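Local atomic coordinates of L-hydantoinase (Arthrobacter aurescens, PDB entry 1GKR), a protein that hydrolyses the ring of 5-substituted hydantoins, aryl derivatives more readily than alkyl ones, with two zinc ions per subunit and a substrate-dependent enantioselectivity. Residues 69-74 and 407-411; 94-99 and 154-158; 125-129 and 158-162; 282-286 and 328-334. All coordinates share one frame; numbering follows the deposited sequence.

Contact 1 of 4, residues 69-74 and 407-411; sequences KNRYGR and SLHKY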
loop_
_atom_site.group_PDB
_atom_site.type_symbol
_atom_site.label_atom_id
_atom_site.label_comp_id
_atom_site.label_asym_id
_atom_site.label_seq_id
_atom_site.Cartn_x
_atom_site.Cartn_y
_atom_site.Cartn_z
ATOM N N LYS A 69 -28.921 34.892 -17.690
ATOM C CA LYS A 69 -28.479 35.888 -16.740
ATOM C C LYS A 69 -29.525 36.385 -15.743
ATOM O O LYS A 69 -29.187 36.682 -14.603
ATOM C CB LYS A 69 -27.820 37.064 -17.463
ATOM C CG LYS A 69 -28.755 38.023 -18.142
ATOM C CD LYS A 69 -27.974 38.965 -19.065
ATOM C CE LYS A 69 -27.520 38.237 -20.324
ATOM N NZ LYS A 69 -26.688 39.092 -21.217
ATOM N N ASN A 70 -30.792 36.460 -16.125
ATOM C CA ASN A 70 -31.774 36.946 -15.166
ATOM C C ASN A 70 -32.249 35.893 -14.185
ATOM O O ASN A 70 -33.059 36.176 -13.309
ATOM C CB ASN A 70 -32.972 37.550 -15.888
ATOM C CG ASN A 70 -32.618 38.829 -16.597
ATOM O OD1 ASN A 70 -32.112 39.775 -15.975
ATOM N ND2 ASN A 70 -32.866 38.872 -17.907
ATOM N N ARG A 71 -31.721 34.686 -14.305
ATOM C CA ARG A 71 -32.140 33.615 -13.427
ATOM C C ARG A 71 -31.049 33.099 -12.473
ATOM O O ARG A 71 -31.346 32.709 -11.336
ATOM C CB ARG A 71 -32.679 32.475 -14.291
ATOM C CG ARG A 71 -33.348 31.331 -13.539
ATOM C CD ARG A 71 -34.317 30.559 -14.455
ATOM N NE ARG A 71 -35.191 31.475 -15.195
ATOM C CZ ARG A 71 -34.953 31.915 -16.431
ATOM N NH1 ARG A 71 -33.869 31.523 -17.097
ATOM N NH2 ARG A 71 -35.786 32.779 -16.995
ATOM N N TYR A 72 -29.795 33.110 -12.927
ATOM C CA TYR A 72 -28.682 32.601 -12.126
ATOM C C TYR A 72 -27.660 33.633 -11.654
ATOM O O TYR A 72 -27.375 33.712 -10.465
ATOM C CB TYR A 72 -27.979 31.503 -12.914
ATOM C CG TYR A 72 -28.900 30.363 -13.240
ATOM C CD1 TYR A 72 -29.212 29.412 -12.279
ATOM C CD2 TYR A 72 -29.513 30.269 -14.486
ATOM C CE1 TYR A 72 -30.117 28.387 -12.545
ATOM C CE2 TYR A 72 -30.420 29.248 -14.765
ATOM C CZ TYR A 72 -30.718 28.309 -13.786
ATOM O OH TYR A 72 -31.608 27.284 -14.035
ATOM N N GLY A 73 -27.101 34.407 -12.581
ATOM C CA GLY A 73 -26.125 35.423 -12.216
ATOM C C GLY A 73 -25.744 36.344 -13.365
ATOM O O GLY A 73 -25.810 35.956 -14.539
ATOM N N ARG A 74 -25.346 37.569 -13.028
ATOM C CA ARG A 74 -24.938 38.562 -14.027
ATOM C C ARG A 74 -23.463 38.919 -13.805
ATOM O O ARG A 74 -23.036 39.124 -12.666
ATOM C CB ARG A 74 -25.762 39.851 -13.881
ATOM C CG ARG A 74 -27.262 39.669 -13.672
ATOM C CD ARG A 74 -27.997 39.471 -14.990
ATOM N NE ARG A 74 -27.854 40.635 -15.856
ATOM C CZ ARG A 74 -28.348 41.832 -15.574
ATOM N NH1 ARG A 74 -29.023 42.016 -14.447
ATOM N NH2 ARG A 74 -28.151 42.840 -16.410
ATOM N N SER A 407 -24.248 40.229 -5.562
ATOM C CA SER A 407 -24.624 39.329 -6.648
ATOM C C SER A 407 -26.112 39.360 -6.970
ATOM O O SER A 407 -26.903 39.973 -6.251
ATOM C CB SER A 407 -24.225 37.900 -6.294
ATOM O OG SER A 407 -24.875 37.485 -5.110
ATOM N N LEU A 408 -26.490 38.684 -8.052
ATOM C CA LEU A 408 -27.890 38.629 -8.453
ATOM C C LEU A 408 -28.733 38.029 -7.335
ATOM O O LEU A 408 -29.753 38.590 -6.965
ATOM C CB LEU A 408 -28.068 37.794 -9.720
ATOM C CG LEU A 408 -29.542 37.707 -10.128
ATOM C CD1 LEU A 408 -30.002 39.096 -10.536
ATOM C CD2 LEU A 408 -29.748 36.705 -11.262
ATOM N N HIS A 409 -28.316 36.888 -6.801
ATOM C CA HIS A 409 -29.061 36.276 -5.718
ATOM C C HIS A 409 -28.588 36.734 -4.348
ATOM O O HIS A 409 -27.424 37.083 -4.161
ATOM C CB HIS A 409 -29.003 34.763 -5.840
ATOM C CG HIS A 409 -29.826 34.244 -6.972
ATOM N ND1 HIS A 409 -31.178 34.494 -7.075
ATOM C CD2 HIS A 409 -29.483 33.546 -8.080
ATOM C CE1 HIS A 409 -31.632 33.972 -8.201
ATOM N NE2 HIS A 409 -30.624 33.393 -8.829
ATOM N N LYS A 410 -29.500 36.724 -3.385
ATOM C CA LYS A 410 -29.192 37.194 -2.048
ATOM C C LYS A 410 -29.436 36.224 -0.910
ATOM O O LYS A 410 -30.171 36.539 0.016
ATOM C CB LYS A 410 -29.987 38.469 -1.765
ATOM C CG LYS A 410 -29.319 39.774 -2.166
ATOM C CD LYS A 410 -29.469 40.137 -3.626
ATOM C CE LYS A 410 -28.863 41.528 -3.841
ATOM N NZ LYS A 410 -28.757 41.930 -5.273
ATOM N N TYR A 411 -28.843 35.043 -0.967
ATOM C CA TYR A 411 -28.996 34.081 0.121
ATOM C C TYR A 411 -27.703 33.291 0.262
ATOM O O TYR A 411 -26.910 33.221 -0.671
ATOM C CB TYR A 411 -30.181 33.158 -0.133
ATOM C CG TYR A 411 -30.077 32.346 -1.390
ATOM C CD1 TYR A 411 -29.403 31.128 -1.398
ATOM C CD2 TYR A 411 -30.663 32.788 -2.573
ATOM C CE1 TYR A 411 -29.319 30.365 -2.552
ATOM C CE2 TYR A 411 -30.583 32.031 -3.740
ATOM C CZ TYR A 411 -29.910 30.822 -3.719
ATOM O OH TYR A 411 -29.827 30.072 -4.860
HETATM O O HOH W 1 -26.261 35.270 -8.443
#
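His409 and Arg71 make the direct polar link between residues 69-74 and 407-411. The imidazole donates from NE2 to Arg71 O over 2.7 Å, with an N-H...O angle of 152°. The carbonyl oxygen lies at the ring edge, close to the imidazole plane, whereas the NE2 donor stands above the plane of the carbonyl group. A second polar link runs through water: one molecule donates to Tyr72 O at 2.8 Å and accepts from His409 N at 3.1 Å. The same histidine thus serves two successive carbonyls, the side chain directly and the backbone N through water. Loss of the imidazole, as with an alanine here, is likely to leave Arg71 O without its NE2 donor.

Leu408 supplies the van der Waals packing, largely against backbone. With CG anti to the backbone N (chi1 179°), its CD2 methyl is carried into the curve of the 69-74 backbone, 3.4 Å from Lys69 O and 3.7 Å from Tyr72 C. CB packs on Gly73 CA at 4.0 Å, and the other methyl, CD1, meets the aliphatic CG of Arg74 at 4.2 Å.

The contact lies near the surface, where the loop after strand 51-62 meets the loop between strands 398-399 and 418-428. Helix 75-85 follows directly after Arg74, and its Asp78 accepts through OD1 from the backbone N atoms of both Arg74 and Leu408, joining the two loops at that helix's start.

Contact 2 of 4, residues 94-99 and 154-158; sequences PITFPP and VPGMF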
loop_
_atom_site.group_PDB
_atom_site.type_symbol
_atom_site.label_atom_id
_atom_site.label_comp_id
_atom_site.label_asym_id
_atom_site.label_seq_id
_atom_site.Cartn_x
_atom_site.Cartn_y
_atom_site.Cartn_z
ATOM N N PRO A 94 -18.021 26.319 -17.870
ATOM C CA PRO A 94 -18.798 26.447 -19.098
ATOM C C PRO A 94 -20.224 25.956 -19.005
ATOM O O PRO A 94 -20.825 25.650 -20.023
ATOM C CB PRO A 94 -17.982 25.624 -20.070
ATOM C CG PRO A 94 -17.625 24.437 -19.214
ATOM C CD PRO A 94 -17.337 25.015 -17.829
ATOM N N ILE A 95 -20.761 25.863 -17.795
ATOM C CA ILE A 95 -22.136 25.398 -17.629
ATOM C C ILE A 95 -23.040 26.613 -17.710
ATOM O O ILE A 95 -23.168 27.368 -16.744
ATOM C CB ILE A 95 -22.401 24.770 -16.250
ATOM C CG1 ILE A 95 -21.292 23.791 -15.861
ATOM C CG2 ILE A 95 -23.756 24.097 -16.268
ATOM C CD1 ILE A 95 -21.398 22.447 -16.465
ATOM N N THR A 96 -23.671 26.800 -18.857
ATOM C CA THR A 96 -24.563 27.931 -19.053
ATOM C C THR A 96 -25.309 27.678 -20.346
ATOM O O THR A 96 -25.146 26.623 -20.949
ATOM C CB THR A 96 -23.762 29.278 -19.150
ATOM O OG1 THR A 96 -24.668 30.350 -19.407
ATOM C CG2 THR A 96 -22.738 29.237 -20.262
ATOM N N PHE A 97 -26.153 28.616 -20.759
ATOM C CA PHE A 97 -26.841 28.439 -22.023
ATOM C C PHE A 97 -26.732 29.696 -22.849
ATOM O O PHE A 97 -27.077 30.784 -22.386
ATOM C CB PHE A 97 -28.312 28.103 -21.859
ATOM C CG PHE A 97 -28.947 27.669 -23.147
ATOM C CD1 PHE A 97 -28.832 26.348 -23.585
ATOM C CD2 PHE A 97 -29.579 28.596 -23.977
ATOM C CE1 PHE A 97 -29.333 25.956 -24.836
ATOM C CE2 PHE A 97 -30.083 28.221 -25.226
ATOM C CZ PHE A 97 -29.959 26.898 -25.657
ATOM N N PRO A 98 -26.221 29.567 -24.081
ATOM C CA PRO A 98 -25.776 28.282 -24.627
ATOM C C PRO A 98 -24.519 27.767 -23.919
ATOM O O PRO A 98 -23.738 28.542 -23.366
ATOM C CB PRO A 98 -25.522 28.610 -26.090
ATOM C CG PRO A 98 -25.030 30.014 -26.021
ATOM C CD PRO A 98 -25.980 30.658 -25.039
ATOM N N PRO A 99 -24.308 26.446 -23.930
ATOM C CA PRO A 99 -23.156 25.802 -23.298
ATOM C C PRO A 99 -21.874 26.268 -23.948
ATOM O O PRO A 99 -21.815 26.375 -25.166
ATOM C CB PRO A 99 -23.393 24.322 -23.574
ATOM C CG PRO A 99 -24.856 24.232 -23.744
ATOM C CD PRO A 99 -25.162 25.440 -24.568
ATOM N N VAL A 154 -27.532 19.218 -15.076
ATOM C CA VAL A 154 -28.411 19.974 -15.957
ATOM C C VAL A 154 -28.485 19.251 -17.292
ATOM O O VAL A 154 -27.950 19.724 -18.293
ATOM C CB VAL A 154 -27.886 21.408 -16.192
ATOM C CG1 VAL A 154 -27.985 22.225 -14.902
ATOM C CG2 VAL A 154 -26.444 21.357 -16.677
ATOM N N PRO A 155 -29.139 18.075 -17.318
ATOM C CA PRO A 155 -29.282 17.278 -18.543
ATOM C C PRO A 155 -29.833 18.103 -19.711
ATOM O O PRO A 155 -30.672 18.992 -19.515
ATOM C CB PRO A 155 -30.225 16.157 -18.112
ATOM C CG PRO A 155 -29.840 15.948 -16.677
ATOM C CD PRO A 155 -29.740 17.373 -16.168
ATOM N N GLY A 156 -29.347 17.800 -20.918
ATOM C CA GLY A 156 -29.760 18.523 -22.113
ATOM C C GLY A 156 -28.833 19.703 -22.383
ATOM O O GLY A 156 -28.344 19.892 -23.502
ATOM N N MET A 157 -28.600 20.497 -21.339
ATOM C CA MET A 157 -27.728 21.665 -21.389
ATOM C C MET A 157 -26.250 21.214 -21.332
ATOM O O MET A 157 -25.475 21.478 -22.256
ATOM C CB MET A 157 -28.078 22.586 -20.216
ATOM C CG MET A 157 -27.295 23.871 -20.146
ATOM S SD MET A 157 -28.192 25.095 -19.171
ATOM C CE MET A 157 -27.431 24.916 -17.542
ATOM N N PHE A 158 -25.866 20.529 -20.255
ATOM C CA PHE A 158 -24.501 20.025 -20.119
ATOM C C PHE A 158 -24.598 18.548 -19.734
ATOM O O PHE A 158 -25.060 18.220 -18.639
ATOM C CB PHE A 158 -23.753 20.797 -19.034
ATOM C CG PHE A 158 -22.282 20.922 -19.294
ATOM C CD1 PHE A 158 -21.783 21.986 -20.041
ATOM C CD2 PHE A 158 -21.391 19.966 -18.818
ATOM C CE1 PHE A 158 -20.418 22.097 -20.310
ATOM C CE2 PHE A 158 -20.024 20.070 -19.086
ATOM C CZ PHE A 158 -19.540 21.140 -19.834
#
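Ile95 meets Phe158 face-on: its CD1 methyl lies over one face of the phenyl ring in a CH-pi contact, 3.4 Å from the centroid and 17° off the ring normal. The two side chains cross at about a right angle. Pro94, just before the isoleucine, touches the far end of the same ring, its CG 3.8 Å from Phe158 CE1.

The two branches of Ile95 divide the work. CG1 is anti to the carbonyl carbon (chi1 -46°) and carries CD1 to the ring, while CG2 turns to Val154 and Met157, meeting Val154 CG2 at 3.9 Å and Met157 CE at 4.0 Å; the Val154 side is less well defined, because that residue is poorly ordered. Met157 also crosses the isoleucine at about a right angle. Its chain runs extended as far as SD, which lies 4.0 Å from Phe97 CB, and then bends at chi3 to bring the terminal methyl back to Ile95. On its way the thioether chain passes Thr96 O, with CG 3.6 Å from that oxygen. Pro99 CG also packs against Met157 O.

The metal centre is close by, the side chain of Ile95 coming within about 4 Å of that of zinc ligand His62. The Thr96 hydroxyl is hydrogen-bonded to Ile64 O. The side chains that meet are hydrocarbon and sulfur, packed in part against backbone carbonyls, and cohesion therefore rests on shape and dispersion.

Contact 3 of 4, residues 125-129 and 158-162; sequences GGGVP and FDAVS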
loop_
_atom_site.group_PDB
_atom_site.type_symbol
_atom_site.label_atom_id
_atom_site.label_comp_id
_atom_site.label_asym_id
_atom_site.label_seq_id
_atom_site.Cartn_x
_atom_site.Cartn_y
_atom_site.Cartn_z
ATOM N N GLY A 125 -13.576 25.721 -21.169
ATOM C CA GLY A 125 -14.319 25.315 -22.336
ATOM C C GLY A 125 -15.021 24.086 -21.787
ATOM O O GLY A 125 -14.678 23.610 -20.701
ATOM N N GLY A 126 -16.004 23.565 -22.499
ATOM C CA GLY A 126 -16.679 22.388 -22.002
ATOM C C GLY A 126 -16.286 21.158 -22.795
ATOM O O GLY A 126 -16.018 21.225 -23.996
ATOM N N GLY A 127 -16.237 20.028 -22.109
ATOM C CA GLY A 127 -15.907 18.784 -22.763
ATOM C C GLY A 127 -17.120 17.907 -22.565
ATOM O O GLY A 127 -17.285 17.290 -21.508
ATOM N N VAL A 128 -17.991 17.875 -23.568
ATOM C CA VAL A 128 -19.212 17.069 -23.508
ATOM C C VAL A 128 -19.230 16.035 -24.628
ATOM O O VAL A 128 -18.412 16.086 -25.553
ATOM C CB VAL A 128 -20.440 17.961 -23.613
ATOM C CG1 VAL A 128 -20.566 18.815 -22.350
ATOM C CG2 VAL A 128 -20.315 18.848 -24.845
ATOM N N PRO A 129 -20.161 15.078 -24.566
ATOM C CA PRO A 129 -20.159 14.086 -25.641
ATOM C C PRO A 129 -20.357 14.693 -27.022
ATOM O O PRO A 129 -21.238 15.538 -27.230
ATOM C CB PRO A 129 -21.272 13.121 -25.235
ATOM C CG PRO A 129 -22.176 13.936 -24.412
ATOM C CD PRO A 129 -21.266 14.842 -23.622
ATOM N N PHE A 158 -25.866 20.529 -20.255
ATOM C CA PHE A 158 -24.501 20.025 -20.119
ATOM C C PHE A 158 -24.598 18.548 -19.734
ATOM O O PHE A 158 -25.060 18.220 -18.639
ATOM C CB PHE A 158 -23.753 20.797 -19.034
ATOM C CG PHE A 158 -22.282 20.922 -19.294
ATOM C CD1 PHE A 158 -21.783 21.986 -20.041
ATOM C CD2 PHE A 158 -21.391 19.966 -18.818
ATOM C CE1 PHE A 158 -20.418 22.097 -20.310
ATOM C CE2 PHE A 158 -20.024 20.070 -19.086
ATOM C CZ PHE A 158 -19.540 21.140 -19.834
ATOM N N ASP A 159 -24.164 17.654 -20.621
ATOM C CA ASP A 159 -24.265 16.220 -20.332
ATOM C C ASP A 159 -23.014 15.565 -19.785
ATOM O O ASP A 159 -21.893 16.029 -20.003
ATOM C CB ASP A 159 -24.674 15.429 -21.579
ATOM C CG ASP A 159 -25.735 16.120 -22.389
ATOM O OD1 ASP A 159 -25.381 17.016 -23.196
ATOM O OD2 ASP A 159 -26.918 15.771 -22.205
ATOM N N ALA A 160 -23.219 14.463 -19.079
ATOM C CA ALA A 160 -22.106 13.721 -18.532
ATOM C C ALA A 160 -21.496 12.903 -19.671
ATOM O O ALA A 160 -22.163 12.616 -20.667
ATOM C CB ALA A 160 -22.588 12.808 -17.437
ATOM N N VAL A 161 -20.225 12.546 -19.533
ATOM C CA VAL A 161 -19.564 11.736 -20.550
ATOM C C VAL A 161 -19.392 10.310 -20.035
ATOM O O VAL A 161 -19.401 10.070 -18.826
ATOM C CB VAL A 161 -18.174 12.295 -20.899
ATOM C CG1 VAL A 161 -18.312 13.570 -21.677
ATOM C CG2 VAL A 161 -17.386 12.555 -19.628
ATOM N N SER A 162 -19.260 9.357 -20.941
ATOM C CA SER A 162 -19.047 7.984 -20.507
ATOM C C SER A 162 -17.543 7.822 -20.325
ATOM O O SER A 162 -16.776 8.721 -20.673
ATOM C CB SER A 162 -19.542 7.007 -21.561
ATOM O OG SER A 162 -18.868 7.207 -22.786
HETATM O O HOH W 2 -19.131 16.588 -19.653
HETATM O O HOH W 3 -23.825 17.015 -25.451
#
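Val128 sets its CG1 methyl over the centre of the Phe158 ring, 3.6 Å from the centroid and 14° off the normal, in a CH-pi contact. The methyl is anti to the carbonyl carbon (chi1 -69°), and the valine crosses the aromatic side chain at about a right angle. Ile95 covers the opposite face of this ring, so the phenyl is clamped between two aliphatic groups. At the ring's edge lies Gly126 CA, 3.8 Å from Phe158 CZ.

Pro129 faces the stretch beyond the phenylalanine. Its CD is 3.8 Å from Val161 CG1 and 4.0 Å from Asp159 CB, so the pyrrolidine ring fits between these two side chains.

Polar links across the contact pass through water. One molecule donates to Gly127 O at 2.7 Å and to Asp159 O at 2.8 Å, bridging the two backbones; a second donates to Asp159 OD1 and, weakly, to Pro129 O. The Gly127 carbonyl is also bonded by Ser148 OG, and Asn131 ties back to Gly126 O and Val128 N.

Both segments are loops of the TIM-barrel-like amidohydrolase domain. Residues 158-162 lie between helices 132-140 and 163-176, the second of which Ser162 N-caps, and the Phe158 side chain is about 9 Å from a bound zinc ion. Residues 125-129 directly follow strand 120-123, and loops after barrel strands frame the active site in this fold.

Contact 4 of 4, residues 282-286 and 328-334; sequences MKVAP and VWKAGNG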
loop_
_atom_site.group_PDB
_atom_site.type_symbol
_atom_site.label_atom_id
_atom_site.label_comp_id
_atom_site.label_asym_id
_atom_site.label_seq_id
_atom_site.Cartn_x
_atom_site.Cartn_y
_atom_site.Cartn_z
ATOM N N MET A 282 -27.999 24.428 1.687
ATOM C CA MET A 282 -26.760 23.725 1.930
ATOM C C MET A 282 -26.713 22.533 0.984
ATOM O O MET A 282 -25.754 21.766 0.977
ATOM C CB MET A 282 -26.773 23.254 3.373
ATOM C CG MET A 282 -25.652 22.369 3.762
ATOM S SD MET A 282 -26.119 21.434 5.216
ATOM C CE MET A 282 -27.011 22.629 6.055
ATOM N N LYS A 283 -27.767 22.370 0.189
ATOM C CA LYS A 283 -27.813 21.259 -0.747
ATOM C C LYS A 283 -26.887 21.544 -1.904
ATOM O O LYS A 283 -27.160 22.414 -2.733
ATOM C CB LYS A 283 -29.217 21.041 -1.284
ATOM C CG LYS A 283 -29.297 19.813 -2.149
ATOM C CD LYS A 283 -30.688 19.594 -2.676
ATOM C CE LYS A 283 -30.711 18.460 -3.670
ATOM N NZ LYS A 283 -32.049 18.338 -4.279
ATOM N N VAL A 284 -25.794 20.797 -1.965
ATOM C CA VAL A 284 -24.818 20.990 -3.016
ATOM C C VAL A 284 -24.353 19.600 -3.488
ATOM O O VAL A 284 -24.687 18.593 -2.862
ATOM C CB VAL A 284 -23.675 21.862 -2.444
ATOM C CG1 VAL A 284 -22.719 21.015 -1.673
ATOM C CG2 VAL A 284 -23.006 22.654 -3.545
ATOM N N ALA A 285 -23.625 19.515 -4.597
ATOM C CA ALA A 285 -23.170 18.200 -5.076
ATOM C C ALA A 285 -21.713 18.245 -5.445
ATOM O O ALA A 285 -21.313 19.073 -6.268
ATOM C CB ALA A 285 -23.956 17.771 -6.275
ATOM N N PRO A 286 -20.899 17.353 -4.857
ATOM C CA PRO A 286 -21.242 16.313 -3.879
ATOM C C PRO A 286 -21.785 16.902 -2.587
ATOM O O PRO A 286 -21.511 18.053 -2.255
ATOM C CB PRO A 286 -19.914 15.613 -3.617
ATOM C CG PRO A 286 -19.094 15.958 -4.773
ATOM C CD PRO A 286 -19.453 17.376 -5.072
ATOM N N VAL A 328 -36.945 17.686 -0.218
ATOM C CA VAL A 328 -35.571 17.907 -0.665
ATOM C C VAL A 328 -35.332 17.708 -2.167
ATOM O O VAL A 328 -34.596 18.470 -2.790
ATOM C CB VAL A 328 -34.591 16.993 0.128
ATOM C CG1 VAL A 328 -34.497 15.601 -0.519
ATOM C CG2 VAL A 328 -33.238 17.646 0.209
ATOM N N TRP A 329 -35.962 16.689 -2.744
ATOM C CA TRP A 329 -35.788 16.395 -4.155
ATOM C C TRP A 329 -36.283 17.511 -5.075
ATOM O O TRP A 329 -36.114 17.426 -6.290
ATOM C CB TRP A 329 -36.504 15.093 -4.524
ATOM C CG TRP A 329 -36.245 13.987 -3.562
ATOM C CD1 TRP A 329 -37.117 13.472 -2.652
ATOM C CD2 TRP A 329 -34.997 13.320 -3.343
ATOM N NE1 TRP A 329 -36.489 12.530 -1.870
ATOM C CE2 TRP A 329 -35.186 12.419 -2.273
ATOM C CE3 TRP A 329 -33.734 13.402 -3.944
ATOM C CZ2 TRP A 329 -34.164 11.607 -1.792
ATOM C CZ3 TRP A 329 -32.717 12.598 -3.468
ATOM C CH2 TRP A 329 -32.936 11.711 -2.399
ATOM N N LYS A 330 -36.873 18.566 -4.521
ATOM C CA LYS A 330 -37.379 19.643 -5.374
ATOM C C LYS A 330 -36.579 20.926 -5.277
ATOM O O LYS A 330 -36.998 21.972 -5.773
ATOM C CB LYS A 330 -38.847 19.922 -5.063
ATOM C CG LYS A 330 -39.734 18.731 -5.383
ATOM C CD LYS A 330 -41.216 19.094 -5.317
ATOM C CE LYS A 330 -42.093 17.832 -5.510
ATOM N NZ LYS A 330 -43.575 18.070 -5.185
ATOM N N ALA A 331 -35.426 20.841 -4.629
ATOM C CA ALA A 331 -34.552 21.990 -4.494
ATOM C C ALA A 331 -33.337 21.705 -5.370
ATOM O O ALA A 331 -32.899 20.554 -5.479
ATOM C CB ALA A 331 -34.146 22.164 -3.043
ATOM N N GLY A 332 -32.806 22.740 -6.014
ATOM C CA GLY A 332 -31.640 22.543 -6.861
ATOM C C GLY A 332 -30.331 22.636 -6.097
ATOM O O GLY A 332 -30.283 23.163 -4.991
ATOM N N ASN A 333 -29.263 22.122 -6.690
ATOM C CA ASN A 333 -27.952 22.164 -6.050
ATOM C C ASN A 333 -27.236 23.493 -6.271
ATOM O O ASN A 333 -27.400 24.139 -7.313
ATOM C CB ASN A 333 -27.052 21.041 -6.580
ATOM C CG ASN A 333 -27.611 19.663 -6.296
ATOM O OD1 ASN A 333 -28.308 19.453 -5.298
ATOM N ND2 ASN A 333 -27.293 18.707 -7.161
ATOM N N GLY A 334 -26.436 23.900 -5.297
ATOM C CA GLY A 334 -25.699 25.129 -5.469
ATOM C C GLY A 334 -25.689 26.028 -4.263
ATOM O O GLY A 334 -26.550 25.934 -3.397
#
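Lys283 reaches along residues 328-334 and ends between two carbonyls, NZ donating to Ala331 O at 2.7 Å and to Val328 O at 3.0 Å. Every torsion of its side chain is near 180°, which carries NZ as far as these carbonyls. Val328 O is gripped twice: the ammonium and Ala331 N reach it from opposite faces of the carbonyl plane. With an alanine in place of the lysine, Ala331 O and this side of Val328 O are likely to be left without a donor, and a gap would probably open along Asn333.

Along the way, Asn333 crosses the lysine chain obliquely, its OD1 3.1 Å from Lys283 CE and 3.3 Å from CG. ND2 rests on the methyl of Ala285 at 3.6 Å, so the amide sits against both residues flanking Val284.

The backbones are joined where Gly334 N donates to Lys283 O, 3.1 Å away, with an N-H...O angle of 152°. Asn333 CA adds a CA-H...O contact to the same oxygen. At phi 136° a beta carbon on Gly334 would be pressed against the preceding carbonyl O.

In the next shell, Tyr208 of helix 205-211 makes a cation-pi contact with Lys283 and bonds through OH to Val284 O, while Lys321 NZ holds Gly332 O and Gly334 O. Val284 lies about 4 Å, side chain to side chain, from zinc ligand Asp312. The contact thus joins the loop between helices 275-278 and 291-303 to the one leading from strand 313-314 to helix 341-350.

How the contacts relate
From the N terminus, the loop after strand 51-62 supplies residues 69-74, whose partner, 407-411, comes more than 300 residues later; contact 1 therefore closes a loop that encloses the other three. Within it, contact 2 joins the loop after strand 87-92 to 154-158, and contact 3, opening at 125-129 after strand 120-123, ends on the same stretch at 158-162. These two share Phe158 and also touch through Pro94 and Gly126. Contact 4 follows in series, tying the loop between helices 275-278 and 291-303 to that between strand 313-314 and helix 341-350. The zinc centre lies near contacts 2 and 4, whose centres are about 17 Å apart; contact 1, beside helix 75-85, is farther from the zinc ions.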